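Long-range contacts in PUA domain-containing protein (Aeropyrum pernix, PDB 2CX0), which is of unknown function but carries a PUA domain and probably binds RNA, perhaps in connection with translation initiation: residues Arg29-Tyr34 against Gly74-Pro78; Ala43-Val48 against Ile59-Asp63; Lys92-Asp98 against Gly115-Gly121; Met141-Val147 against Arg163-His169. Numbering follows the deposited sequence.

Contact 1 of 4, residues Arg29-Tyr34 against Gly74-Pro78; sequences RLKPYY and GRIYP
In the pre-PUA part, the C-terminal part of helix 20-30 and the residues that follow it pack on edge strand 76-78 of the antiparallel sheet. L30 and I76 are the nearest pair, CA to CA 6.9 Å. Y33 N donates to L30 O at 3.0 Å. I76 is central: its CG2 meets L30 CD2 at 3.9 Å, and its CD1 lies over one face of the R29 guanidinium. The R29 side chain (m, t, p) sends NH2 to G74 O at 2.8 Å, and NH2 also forms a salt bridge with E70. One water accepts from R29 NE (2.9 Å) and donates to G74 O (3.2 Å). A second water accepts from I76 N (3.0 Å) and donates to R29 O (2.7 Å). R75 CD sits over the Y33 ring, 3.6 Å from its centroid, a CH-pi contact. R75 NH2 donates to Y77 OH at 3.1 Å and to G126 O; Y77 OH is also hydrogen-bonded to D73. So the helix end covers the edge strand, while Y77 points away and, like R75, touches V128 and V144 of the PUA domain. Y34, with chi1 m, points toward the strand; its OH donates to I76 O at 2.6 Å.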
# COMPACT_ATOMS: atom_id res chain seq x y z
N ARG A 29 -0.05 7.54 -14.37
CA ARG A 29 0.43 7.95 -13.05
C ARG A 29 1.12 6.80 -12.33
O ARG A 29 1.96 7.02 -11.43
CB ARG A 29 -0.73 8.48 -12.23
CG ARG A 29 -1.16 9.94 -12.66
CD ARG A 29 -2.38 10.35 -11.84
NE ARG A 29 -2.03 10.68 -10.47
CZ ARG A 29 -2.92 11.01 -9.54
NH1 ARG A 29 -4.20 11.01 -9.86
NH2 ARG A 29 -2.52 11.42 -8.32
N LEU A 30 0.78 5.58 -12.74
CA LEU A 30 1.35 4.38 -12.15
C LEU A 30 2.64 3.94 -12.86
O LEU A 30 3.58 3.43 -12.24
CB LEU A 30 0.33 3.21 -12.22
CG LEU A 30 -1.02 3.28 -11.45
CD1 LEU A 30 -1.94 2.08 -11.84
CD2 LEU A 30 -0.74 3.21 -9.95
N LYS A 31 2.73 4.17 -14.16
CA LYS A 31 3.88 3.60 -14.86
C LYS A 31 5.27 3.94 -14.35
O LYS A 31 6.14 3.06 -14.27
CB LYS A 31 3.77 3.90 -16.34
CG LYS A 31 2.70 3.00 -17.00
CD LYS A 31 2.51 3.43 -18.45
CE LYS A 31 1.28 2.80 -19.09
NZ LYS A 31 1.03 3.34 -20.50
N PRO A 32 5.48 5.18 -13.92
CA PRO A 32 6.80 5.56 -13.43
C PRO A 32 7.18 4.97 -12.11
O PRO A 32 8.37 4.93 -11.82
CB PRO A 32 6.72 7.08 -13.30
CG PRO A 32 5.47 7.45 -14.15
CD PRO A 32 4.55 6.32 -13.88
N TYR A 33 6.21 4.53 -11.29
CA TYR A 33 6.55 4.06 -9.93
C TYR A 33 6.52 2.58 -9.57
O TYR A 33 6.87 2.22 -8.46
CB TYR A 33 5.66 4.82 -8.96
CG TYR A 33 5.73 6.28 -9.20
CD1 TYR A 33 6.91 7.00 -8.92
CD2 TYR A 33 4.62 6.98 -9.71
CE1 TYR A 33 6.96 8.38 -9.15
CE2 TYR A 33 4.67 8.35 -9.94
CZ TYR A 33 5.84 9.04 -9.65
OH TYR A 33 5.89 10.42 -9.80
N TYR A 34 6.13 1.74 -10.52
CA TYR A 34 5.97 0.32 -10.29
C TYR A 34 6.56 -0.39 -11.48
O TYR A 34 6.67 0.20 -12.55
CB TYR A 34 4.46 0.02 -10.20
CG TYR A 34 3.83 0.76 -9.05
CD1 TYR A 34 4.13 0.39 -7.73
CD2 TYR A 34 3.01 1.87 -9.26
CE1 TYR A 34 3.61 1.10 -6.64
CE2 TYR A 34 2.48 2.60 -8.19
CZ TYR A 34 2.79 2.20 -6.88
OH TYR A 34 2.25 2.87 -5.83
N GLY A 74 0.67 13.30 -3.74
CA GLY A 74 0.09 13.23 -5.08
C GLY A 74 0.32 11.93 -5.88
O GLY A 74 -0.01 11.84 -7.09
N ARG A 75 0.95 10.94 -5.23
CA ARG A 75 1.17 9.68 -5.87
C ARG A 75 0.09 8.67 -5.48
O ARG A 75 -0.56 8.81 -4.42
CB ARG A 75 2.53 9.09 -5.47
CG ARG A 75 3.68 9.71 -6.21
CD ARG A 75 4.92 8.80 -6.16
NE ARG A 75 5.36 8.55 -4.79
CZ ARG A 75 6.54 7.99 -4.48
NH1 ARG A 75 7.39 7.62 -5.45
NH2 ARG A 75 6.87 7.81 -3.21
N ILE A 76 -0.08 7.68 -6.36
CA ILE A 76 -1.07 6.64 -6.13
C ILE A 76 -0.36 5.40 -5.55
O ILE A 76 0.67 4.93 -6.10
CB ILE A 76 -1.82 6.30 -7.44
CG1 ILE A 76 -2.69 7.52 -7.86
CG2 ILE A 76 -2.80 5.06 -7.22
CD1 ILE A 76 -2.77 7.65 -9.36
N TYR A 77 -0.91 4.89 -4.45
CA TYR A 77 -0.39 3.74 -3.73
C TYR A 77 -1.42 2.59 -3.64
O TYR A 77 -2.62 2.78 -3.77
CB TYR A 77 -0.08 4.10 -2.25
CG TYR A 77 1.04 5.05 -2.04
CD1 TYR A 77 2.28 4.60 -1.59
CD2 TYR A 77 0.87 6.42 -2.33
CE1 TYR A 77 3.36 5.50 -1.42
CE2 TYR A 77 1.95 7.35 -2.17
CZ TYR A 77 3.17 6.86 -1.72
OH TYR A 77 4.23 7.70 -1.59
N PRO A 78 -0.93 1.37 -3.47
CA PRO A 78 -1.84 0.23 -3.36
C PRO A 78 -2.21 0.06 -1.87
O PRO A 78 -1.40 0.34 -0.94
CB PRO A 78 -0.98 -0.99 -3.76
CG PRO A 78 0.52 -0.48 -3.32
CD PRO A 78 0.50 1.02 -3.58
O HOH W 1 1.28 8.05 -9.02
O HOH W 2 0.81 10.65 -9.90

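Contact 2 of 4, residues Ala43-Val48 against Ile59-Asp63; sequences ADLRLV and IITVD
This is an antiparallel pairing within the beta hairpin of strands 45-51 and 56-62, central in the pre-PUA sheet. The axes of 45-48 and 59-62 run at 150° and approach to 4.6 Å. R46-T61 and V48-I59 are hydrogen-bonded pairs, L45-V62 and L47-I60 non-hydrogen-bonded. R46 N to T61 O is 3.1 Å and T61 N to R46 O 2.8 Å; V48 N to I59 O and I59 N to V48 O are both 2.8 Å. D63 N donates to D44 O at 2.8 Å, and D44 N to D63 OD1 at 3.1 Å. On one face L45 CD1 meets V62 CG2 at 3.9 Å and L47 CD1 meets I60 CG1 at 4.0 Å; L26 of helix 20-30 covers L45 and I60. On the other face V48 CG2 meets T61 CG2 at 3.7 Å. A water bridges D44 O (2.9 Å) and T61 OG1 (2.6 Å). The chemistry implies regular backbone pairing, one face apolar under the helix, and the D63 carboxylate taking the D44 amide.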
# COMPACT_ATOMS: atom_id res chain seq x y z
N ALA A 43 -10.09 -4.54 -16.87
CA ALA A 43 -10.61 -4.60 -15.52
C ALA A 43 -11.59 -3.42 -15.31
O ALA A 43 -11.42 -2.35 -15.84
CB ALA A 43 -9.44 -4.50 -14.50
N ASP A 44 -12.60 -3.67 -14.50
CA ASP A 44 -13.60 -2.70 -14.12
C ASP A 44 -13.02 -1.77 -13.02
O ASP A 44 -12.70 -2.21 -11.88
CB ASP A 44 -14.77 -3.46 -13.57
CG ASP A 44 -15.97 -2.61 -13.42
OD1 ASP A 44 -15.87 -1.37 -13.57
OD2 ASP A 44 -17.04 -3.18 -13.13
N LEU A 45 -12.90 -0.51 -13.36
CA LEU A 45 -12.31 0.50 -12.46
C LEU A 45 -13.39 1.46 -12.01
O LEU A 45 -14.06 2.08 -12.84
CB LEU A 45 -11.22 1.27 -13.22
CG LEU A 45 -9.73 0.92 -13.19
CD1 LEU A 45 -9.52 -0.59 -12.95
CD2 LEU A 45 -9.06 1.43 -14.51
N ARG A 46 -13.56 1.58 -10.71
CA ARG A 46 -14.55 2.50 -10.15
C ARG A 46 -13.92 3.34 -9.03
O ARG A 46 -12.96 2.93 -8.37
CB ARG A 46 -15.75 1.71 -9.59
CG ARG A 46 -16.48 0.81 -10.63
CD ARG A 46 -17.71 0.10 -10.05
NE ARG A 46 -18.79 1.01 -9.63
CZ ARG A 46 -19.65 1.63 -10.44
NH1 ARG A 46 -19.59 1.47 -11.77
NH2 ARG A 46 -20.59 2.39 -9.91
N LEU A 47 -14.48 4.49 -8.82
CA LEU A 47 -14.02 5.39 -7.78
C LEU A 47 -15.09 5.37 -6.70
O LEU A 47 -16.27 5.70 -6.96
CB LEU A 47 -13.90 6.81 -8.31
CG LEU A 47 -13.48 7.86 -7.28
CD1 LEU A 47 -11.96 7.64 -6.90
CD2 LEU A 47 -13.66 9.22 -7.92
N VAL A 48 -14.68 4.95 -5.50
CA VAL A 48 -15.58 4.90 -4.35
C VAL A 48 -15.18 6.01 -3.35
O VAL A 48 -14.01 6.09 -2.94
CB VAL A 48 -15.45 3.58 -3.63
CG1 VAL A 48 -16.32 3.55 -2.40
CG2 VAL A 48 -15.79 2.45 -4.62
N ILE A 59 -11.22 5.79 -2.81
CA ILE A 59 -10.49 4.57 -3.17
C ILE A 59 -10.86 4.07 -4.58
O ILE A 59 -12.05 4.04 -4.95
CB ILE A 59 -10.85 3.42 -2.20
CG1 ILE A 59 -10.40 3.75 -0.75
CG2 ILE A 59 -10.14 2.14 -2.66
CD1 ILE A 59 -10.95 2.65 0.23
N ILE A 60 -9.87 3.65 -5.35
CA ILE A 60 -10.18 3.13 -6.65
C ILE A 60 -10.33 1.63 -6.52
O ILE A 60 -9.44 0.98 -5.96
CB ILE A 60 -9.07 3.48 -7.63
CG1 ILE A 60 -9.15 5.00 -7.93
CG2 ILE A 60 -9.21 2.62 -8.93
CD1 ILE A 60 -7.93 5.51 -8.74
N THR A 61 -11.44 1.09 -6.99
CA THR A 61 -11.62 -0.37 -6.96
C THR A 61 -11.30 -0.95 -8.33
O THR A 61 -11.56 -0.35 -9.35
CB THR A 61 -13.05 -0.82 -6.56
OG1 THR A 61 -14.03 -0.27 -7.48
CG2 THR A 61 -13.34 -0.30 -5.13
N VAL A 62 -10.73 -2.15 -8.32
CA VAL A 62 -10.35 -2.87 -9.52
C VAL A 62 -11.12 -4.21 -9.40
O VAL A 62 -10.83 -5.06 -8.55
CB VAL A 62 -8.81 -3.16 -9.61
CG1 VAL A 62 -8.48 -3.86 -10.93
CG2 VAL A 62 -8.00 -1.89 -9.55
N ASP A 63 -12.11 -4.39 -10.27
CA ASP A 63 -12.96 -5.59 -10.24
C ASP A 63 -13.58 -5.78 -8.87
O ASP A 63 -13.75 -6.89 -8.39
CB ASP A 63 -12.17 -6.85 -10.68
CG ASP A 63 -11.95 -6.86 -12.17
OD1 ASP A 63 -12.80 -6.25 -12.85
OD2 ASP A 63 -10.97 -7.44 -12.67
O HOH W 3 -14.23 -1.94 -9.49

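Contact 3 of 4, residues Lys92-Asp98 against Gly115-Gly121; sequences KGVVLVD and GVVGVEG
Strand 116-121 forms the edge of the PUA-domain sheet and pairs antiparallel with 93-97. Their axes run at 151° and approach to 4.5 Å. G115 O accepts from D98 N at 3.0 Å; D98, with chi1 p, is an N-cap, its OD1 taking A101 N, and its side chain lies about 3 Å from a bound sulfate. V116 pairs with V97, and its CG2 meets V95 CG1 at 3.5 Å. V117 and G118 both face L96, a classic beta bulge. V117 (psi 0°) sends N to L96 O at 2.9 Å; G118 N reaches L96 O weakly at 3.4 Å, while G118 O takes L96 N at 2.8 Å. A CB on G118 would collide with L96 CD1. V119 forms a non-hydrogen-bonded pair with V95. E120 pairs with V94: E120 N to V94 O is 2.9 Å and V94 N to E120 O 3.0 Å. Its carboxylate lies beside V94 and L96, and OE1 forms a salt bridge with R137. G121 (88/-168) faces G93, CA to CA 4.2 Å, and leaves no room for a CB. Helix 149-158 packs on V95, V116 and V119, and strand 128-133 flanks 93-97 on its other edge.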
# COMPACT_ATOMS: atom_id res chain seq x y z
N LYS A 92 8.38 -2.18 -7.29
CA LYS A 92 9.84 -2.13 -7.59
C LYS A 92 10.62 -2.95 -6.53
O LYS A 92 11.68 -3.52 -6.81
CB LYS A 92 10.28 -0.69 -7.56
CG LYS A 92 9.78 0.06 -8.79
CD LYS A 92 10.43 1.42 -8.88
CE LYS A 92 9.97 2.19 -10.11
NZ LYS A 92 10.79 1.92 -11.34
N GLY A 93 10.11 -2.98 -5.31
CA GLY A 93 10.80 -3.77 -4.31
C GLY A 93 9.97 -4.07 -3.07
O GLY A 93 8.89 -3.51 -2.86
N VAL A 94 10.46 -5.01 -2.28
CA VAL A 94 9.81 -5.31 -1.03
C VAL A 94 10.97 -5.52 -0.02
O VAL A 94 12.09 -5.86 -0.43
CB VAL A 94 8.92 -6.57 -1.06
CG1 VAL A 94 7.69 -6.36 -1.97
CG2 VAL A 94 9.75 -7.72 -1.40
N VAL A 95 10.65 -5.31 1.27
CA VAL A 95 11.62 -5.46 2.35
C VAL A 95 11.02 -6.46 3.28
O VAL A 95 9.84 -6.32 3.67
CB VAL A 95 11.80 -4.10 3.08
CG1 VAL A 95 12.71 -4.26 4.29
CG2 VAL A 95 12.40 -3.05 2.09
N LEU A 96 11.80 -7.48 3.64
CA LEU A 96 11.32 -8.52 4.53
C LEU A 96 11.73 -8.12 5.92
O LEU A 96 12.84 -7.58 6.11
CB LEU A 96 11.96 -9.85 4.14
CG LEU A 96 11.77 -10.22 2.67
CD1 LEU A 96 12.46 -11.56 2.38
CD2 LEU A 96 10.27 -10.27 2.35
N VAL A 97 10.86 -8.38 6.89
CA VAL A 97 11.10 -7.94 8.27
C VAL A 97 10.91 -9.07 9.27
O VAL A 97 10.19 -10.05 9.00
CB VAL A 97 10.17 -6.73 8.67
CG1 VAL A 97 10.21 -5.64 7.60
CG2 VAL A 97 8.63 -7.23 8.87
N ASP A 98 11.54 -8.91 10.44
CA ASP A 98 11.42 -9.89 11.50
C ASP A 98 10.07 -9.79 12.21
O ASP A 98 9.28 -8.88 11.95
CB ASP A 98 12.62 -9.83 12.47
CG ASP A 98 12.77 -8.51 13.22
OD1 ASP A 98 11.81 -7.79 13.47
OD2 ASP A 98 13.91 -8.20 13.62
N GLY A 115 15.04 -3.92 12.01
CA GLY A 115 13.98 -4.94 11.85
C GLY A 115 14.00 -5.56 10.45
O GLY A 115 13.21 -6.47 10.14
N VAL A 116 14.90 -5.11 9.57
CA VAL A 116 14.94 -5.66 8.23
C VAL A 116 15.82 -6.89 8.16
O VAL A 116 16.94 -6.87 8.66
CB VAL A 116 15.46 -4.58 7.21
CG1 VAL A 116 15.67 -5.24 5.81
CG2 VAL A 116 14.46 -3.39 7.15
N VAL A 117 15.34 -7.92 7.46
CA VAL A 117 16.06 -9.17 7.30
C VAL A 117 16.25 -9.59 5.87
O VAL A 117 16.85 -10.65 5.57
CB VAL A 117 15.36 -10.35 8.04
CG1 VAL A 117 15.28 -10.05 9.61
CG2 VAL A 117 13.89 -10.52 7.49
N GLY A 118 15.75 -8.80 4.94
CA GLY A 118 15.88 -9.18 3.53
C GLY A 118 15.39 -8.08 2.63
O GLY A 118 14.55 -7.25 3.05
N VAL A 119 15.96 -8.02 1.44
CA VAL A 119 15.56 -7.02 0.44
C VAL A 119 15.34 -7.70 -0.91
O VAL A 119 16.16 -8.54 -1.32
CB VAL A 119 16.61 -5.96 0.23
CG1 VAL A 119 16.18 -5.05 -0.94
CG2 VAL A 119 16.84 -5.16 1.52
N GLU A 120 14.24 -7.37 -1.60
CA GLU A 120 14.00 -7.96 -2.89
C GLU A 120 13.70 -6.87 -3.88
O GLU A 120 13.06 -5.83 -3.54
CB GLU A 120 12.77 -8.91 -2.87
CG GLU A 120 13.02 -10.22 -2.17
CD GLU A 120 11.76 -11.04 -1.91
OE1 GLU A 120 10.69 -10.76 -2.49
OE2 GLU A 120 11.86 -12.01 -1.14
N GLY A 121 14.13 -7.10 -5.12
CA GLY A 121 13.86 -6.09 -6.13
C GLY A 121 14.97 -5.06 -6.18
O GLY A 121 16.03 -5.25 -5.56

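Contact 4 of 4, residues Met141-Val147 against Arg163-His169; sequences MVGVAEV and RAVRRVH
Two strands of the PUA-domain sheet, 138-145 and 163-170, meet here as an antiparallel pair with a classic beta bulge. The axes of 141-145 and 165-167 run at 137° and approach to 4.4 Å. V168 and H169 both face V142: V142 O accepts from V168 N and H169 N, each at 2.9 Å, and V142 N donates to H169 O at 2.6 Å. The chain turns a corner there; V168 has psi -47°. G143 sits opposite R167, with its CA 3.1 Å from R166 O, and a CB would collide with that oxygen. V144-R166 is a hydrogen-bonded pair, V144 N to R166 O and R166 N to V144 O both 2.9 Å. A145 pairs with V165 without hydrogen bonds. E146 N then donates to A164 O at 2.8 Å. The E146 side chain (chi1 m) joins a salt-bridge network: OE2 lies 3.0 Å from R163 NH2 and, in a long bridge, 3.8 Å from R166 NE. A water links E146 OE2 and R166 NH2, 3.3 Å from each. Selenomethionine M141 puts SE 3.7 Å from V165 CG1, and V144 CG2 meets V168 CG2 at 3.9 Å. Strand 128-133 pairs with the other edge of 138-145 and strand 111-112 with the other edge of 163-170; V142 and V144 pack on Y77 of strand 76-78, and L80 of helix 80-86 touches V142 and H169.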
# COMPACT_ATOMS: atom_id res chain seq x y z
N MSE A 141 2.76 -3.38 5.60
CA MSE A 141 2.77 -1.94 5.45
C MSE A 141 3.25 -1.58 4.03
O MSE A 141 4.02 -2.31 3.40
CB MSE A 141 3.70 -1.33 6.49
CG MSE A 141 3.90 0.26 6.39
SE MSE A 141 5.51 0.70 5.33
CE MSE A 141 6.81 0.56 6.84
N VAL A 142 2.74 -0.45 3.55
CA VAL A 142 3.12 0.11 2.25
C VAL A 142 3.70 1.47 2.59
O VAL A 142 3.10 2.18 3.40
CB VAL A 142 1.85 0.29 1.31
CG1 VAL A 142 2.18 1.21 0.20
CG2 VAL A 142 1.47 -1.14 0.71
N GLY A 143 4.83 1.81 1.97
CA GLY A 143 5.46 3.09 2.24
C GLY A 143 6.55 3.52 1.25
O GLY A 143 6.64 3.03 0.11
N VAL A 144 7.37 4.47 1.71
CA VAL A 144 8.37 5.03 0.86
C VAL A 144 9.77 4.67 1.33
O VAL A 144 10.11 4.87 2.51
CB VAL A 144 8.19 6.59 0.82
CG1 VAL A 144 9.25 7.23 -0.14
CG2 VAL A 144 6.75 6.95 0.41
N ALA A 145 10.57 4.15 0.41
CA ALA A 145 11.94 3.77 0.78
C ALA A 145 12.71 5.04 1.16
O ALA A 145 12.65 6.04 0.47
CB ALA A 145 12.66 3.06 -0.41
N GLU A 146 13.44 4.98 2.27
CA GLU A 146 14.28 6.09 2.71
C GLU A 146 15.72 5.91 2.31
O GLU A 146 16.54 6.82 2.48
CB GLU A 146 14.25 6.23 4.22
CG GLU A 146 12.92 6.73 4.70
CD GLU A 146 12.96 8.16 5.24
OE1 GLU A 146 13.98 8.54 5.86
OE2 GLU A 146 11.97 8.88 5.08
N VAL A 147 16.05 4.74 1.79
CA VAL A 147 17.41 4.46 1.32
C VAL A 147 17.34 3.62 0.05
O VAL A 147 16.34 2.94 -0.17
CB VAL A 147 18.23 3.71 2.37
CG1 VAL A 147 18.52 4.65 3.53
CG2 VAL A 147 17.48 2.48 2.85
N ARG A 163 15.81 4.95 9.87
CA ARG A 163 14.60 4.59 9.19
C ARG A 163 14.87 3.98 7.80
O ARG A 163 15.64 4.49 6.99
CB ARG A 163 13.69 5.82 9.06
CG ARG A 163 12.20 5.50 8.63
CD ARG A 163 11.30 6.63 9.18
NE ARG A 163 11.46 7.82 8.36
CZ ARG A 163 10.85 8.97 8.61
NH1 ARG A 163 10.07 9.10 9.66
NH2 ARG A 163 10.94 9.93 7.72
N ALA A 164 14.25 2.84 7.55
CA ALA A 164 14.39 2.17 6.27
C ALA A 164 13.21 2.56 5.34
O ALA A 164 13.41 2.85 4.13
CB ALA A 164 14.40 0.63 6.47
N VAL A 165 11.99 2.54 5.90
CA VAL A 165 10.78 2.85 5.08
C VAL A 165 9.81 3.69 5.90
O VAL A 165 9.49 3.38 7.06
CB VAL A 165 10.02 1.53 4.67
CG1 VAL A 165 8.73 1.84 3.85
CG2 VAL A 165 11.01 0.57 3.91
N ARG A 166 9.35 4.76 5.28
CA ARG A 166 8.40 5.65 5.91
C ARG A 166 7.02 5.07 5.66
O ARG A 166 6.60 4.85 4.50
CB ARG A 166 8.55 7.08 5.34
CG ARG A 166 7.54 8.07 5.90
CD ARG A 166 7.96 9.52 5.70
NE ARG A 166 8.37 9.83 4.34
CZ ARG A 166 7.52 10.04 3.34
NH1 ARG A 166 6.21 9.98 3.58
NH2 ARG A 166 7.96 10.36 2.11
N ARG A 167 6.31 4.82 6.76
CA ARG A 167 4.97 4.27 6.67
C ARG A 167 3.95 5.18 5.91
O ARG A 167 3.92 6.39 6.14
CB ARG A 167 4.44 3.99 8.12
CG ARG A 167 2.92 3.68 8.14
CD ARG A 167 2.24 4.19 9.43
NE ARG A 167 2.21 5.66 9.45
CZ ARG A 167 2.92 6.44 10.26
NH1 ARG A 167 3.74 5.91 11.15
NH2 ARG A 167 2.83 7.75 10.14
N VAL A 168 3.19 4.62 4.97
CA VAL A 168 2.11 5.38 4.32
C VAL A 168 0.75 4.71 4.69
O VAL A 168 -0.21 5.36 5.10
CB VAL A 168 2.29 5.41 2.82
CG1 VAL A 168 0.97 5.89 2.08
CG2 VAL A 168 3.50 6.36 2.50
N HIS A 169 0.70 3.39 4.58
CA HIS A 169 -0.52 2.63 4.88
C HIS A 169 -0.11 1.30 5.51
O HIS A 169 0.88 0.65 5.07
CB HIS A 169 -1.33 2.39 3.59
CG HIS A 169 -2.37 1.32 3.71
ND1 HIS A 169 -2.40 0.21 2.89
CD2 HIS A 169 -3.47 1.25 4.49
CE1 HIS A 169 -3.49 -0.51 3.17
NE2 HIS A 169 -4.15 0.10 4.14
O HOH W 4 11.14 9.69 2.03

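Contacts 1 and 2 belong to the pre-PUA part, contacts 3 and 4 to the PUA domain. Helix 20-30 serves both of the first pair: it covers the hairpin of contact 2, and its end meets the edge strand in contact 1. Contacts 3 and 4 share the other sheet and touch through valines and an alanine. Contact 4 lies nearest the chain centre and has no exposed residue; the others each have one or two. Contacts 2 and 3 lie on opposite sides of that centre. Contact 1 joins side chains and water to backbone carbonyls and amides; the others rely mainly on paired backbone. Contact 1 also touches contacts 3 and 4, so the two parts meet there.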